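PDB 3WAJ: transmembrane oligosaccharyl transferase from Archaeoglobus fulgidus, which belongs to the STT3 family of oligosaccharyl transferases, multi-pass membrane proteins of the GT-C clan with large soluble C-terminal domains. Local coordinates for residues T791-N796 and I842-V847. Numbering follows the deposited sequence.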
loop_
_atom_site.group_PDB
_atom_site.type_symbol
_atom_site.label_atom_id
_atom_site.label_comp_id
_atom_site.label_asym_id
_atom_site.label_seq_id
_atom_site.Cartn_x
_atom_site.Cartn_y
_atom_site.Cartn_z
ATOM N N THR A 791 15.847 46.971 14.964
ATOM C CA THR A 791 16.302 45.666 15.417
ATOM C C THR A 791 15.875 44.546 14.465
ATOM O O THR A 791 16.363 43.416 14.562
ATOM C CB THR A 791 15.823 45.393 16.845
ATOM O OG1 THR A 791 14.458 45.807 16.976
ATOM C CG2 THR A 791 16.667 46.190 17.823
ATOM N N GLU A 792 14.965 44.868 13.546
ATOM C CA GLU A 792 14.538 43.903 12.535
ATOM C C GLU A 792 14.042 44.492 11.213
ATOM O O GLU A 792 13.458 45.582 11.170
ATOM C CB GLU A 792 13.511 42.919 13.100
ATOM C CG GLU A 792 12.556 43.496 14.114
ATOM C CD GLU A 792 12.058 42.430 15.063
ATOM O OE1 GLU A 792 12.897 41.640 15.543
ATOM O OE2 GLU A 792 10.838 42.361 15.313
ATOM N N VAL A 793 14.292 43.740 10.142
ATOM C CA VAL A 793 13.878 44.099 8.788
ATOM C C VAL A 793 12.876 43.062 8.272
ATOM O O VAL A 793 13.121 41.855 8.372
ATOM C CB VAL A 793 15.101 44.147 7.847
ATOM C CG1 VAL A 793 14.686 44.536 6.431
ATOM C CG2 VAL A 793 16.156 45.110 8.393
ATOM N N SER A 794 11.747 43.515 7.730
ATOM C CA SER A 794 10.741 42.574 7.229
ATOM C C SER A 794 10.580 42.671 5.717
ATOM O O SER A 794 10.665 43.758 5.146
ATOM C CB SER A 794 9.386 42.794 7.903
ATOM O OG SER A 794 8.670 43.851 7.286
ATOM N N VAL A 795 10.347 41.529 5.074
ATOM C CA VAL A 795 10.059 41.501 3.641
ATOM C C VAL A 795 8.645 40.964 3.388
ATOM O O VAL A 795 8.164 40.073 4.095
ATOM C CB VAL A 795 11.090 40.675 2.841
ATOM C CG1 VAL A 795 11.035 41.056 1.372
ATOM C CG2 VAL A 795 12.492 40.911 3.366
ATOM N N ASN A 796 7.999 41.503 2.358
ATOM C CA ASN A 796 6.598 41.225 2.069
ATOM C C ASN A 796 6.361 41.219 0.556
ATOM O O ASN A 796 6.932 42.035 -0.170
ATOM C CB ASN A 796 5.722 42.286 2.749
ATOM C CG ASN A 796 4.253 42.149 2.404
ATOM O OD1 ASN A 796 3.597 43.128 2.060
ATOM N ND2 ASN A 796 3.725 40.933 2.514
ATOM N N ILE A 842 10.553 45.672 1.268
ATOM C CA ILE A 842 11.371 45.615 2.475
ATOM C C ILE A 842 11.035 46.819 3.321
ATOM O O ILE A 842 10.745 47.903 2.798
ATOM C CB ILE A 842 12.870 45.721 2.198
ATOM C CG1 ILE A 842 13.147 45.776 0.712
ATOM C CG2 ILE A 842 13.655 44.595 2.860
ATOM C CD1 ILE A 842 14.486 46.347 0.444
ATOM N N LYS A 843 11.109 46.636 4.631
ATOM C CA LYS A 843 10.823 47.711 5.551
ATOM C C LYS A 843 11.800 47.597 6.704
ATOM O O LYS A 843 11.876 46.559 7.371
ATOM C CB LYS A 843 9.375 47.617 6.036
ATOM C CG LYS A 843 8.932 48.714 6.989
ATOM C CD LYS A 843 7.558 48.385 7.566
ATOM C CE LYS A 843 7.068 49.445 8.545
ATOM N NZ LYS A 843 6.651 50.702 7.852
ATOM N N ALA A 844 12.577 48.658 6.896
ATOM C CA ALA A 844 13.456 48.792 8.045
ATOM C C ALA A 844 13.045 50.069 8.766
ATOM O O ALA A 844 13.364 51.168 8.315
ATOM C CB ALA A 844 14.910 48.866 7.606
ATOM N N GLY A 845 12.324 49.914 9.873
ATOM C CA GLY A 845 11.794 51.043 10.612
ATOM C C GLY A 845 10.933 51.964 9.765
ATOM O O GLY A 845 9.744 51.712 9.558
ATOM N N ASN A 846 11.552 53.034 9.271
ATOM C CA ASN A 846 10.851 54.084 8.541
ATOM C C ASN A 846 11.071 53.981 7.031
ATOM O O ASN A 846 10.166 54.269 6.240
ATOM C CB ASN A 846 11.314 55.465 9.026
ATOM C CG ASN A 846 11.561 55.514 10.528
ATOM O OD1 ASN A 846 10.699 55.940 11.299
ATOM N ND2 ASN A 846 12.752 55.087 10.946
ATOM N N VAL A 847 12.281 53.581 6.640
ATOM C CA VAL A 847 12.640 53.463 5.228
ATOM C C VAL A 847 12.078 52.187 4.599
ATOM O O VAL A 847 12.310 51.083 5.098
ATOM C CB VAL A 847 14.182 53.548 5.017
ATOM C CG1 VAL A 847 14.920 52.921 6.180
ATOM C CG2 VAL A 847 14.603 52.912 3.690
#
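The peptide groups of Ser794 and Lys843 face each other across two antiparallel strands, with Val793, Val795, Ile842 and Ala844 on one face of the sheet and Ser794 and Lys843 on the other. Reciprocal bonds define the hydrogen-bonded pair. Ser794 N donates to Lys843 O at 3.1 Å, with 162° at the hydrogen. Lys843 N reaches Ser794 O at 3.0 Å, more bent at 141°. Each acceptor also receives a CA-H...O contact, Ile842 CA lying 3.3 Å from Ser794 O and Val793 CA 3.5 Å from Lys843 O. On the apolar face, Ile842 CG2 meets Val793 CG1, which stands anti to the backbone N (chi1 -179°), at 3.7 Å, and Val795 CG2 at 3.9 Å, the side chains running side by side. Val793 CG2, anti to the carbonyl carbon, touches Ala844 CB. Tyr820 and Val822 of strand 819-824 pack against the valines. On the other face, Ser794 OG approaches Lys843 CB, and the lysine chain then leads away. A type II' turn, closed by Ala844 N to Val847 O at 3.0 Å with Gly845 at positive phi, leads into strand 847-848. Strands 792-800 and 835-844 thus pair as inner strands of an antiparallel sheet, with 806-814 beside 792-800, within the AglB long peripheral domain.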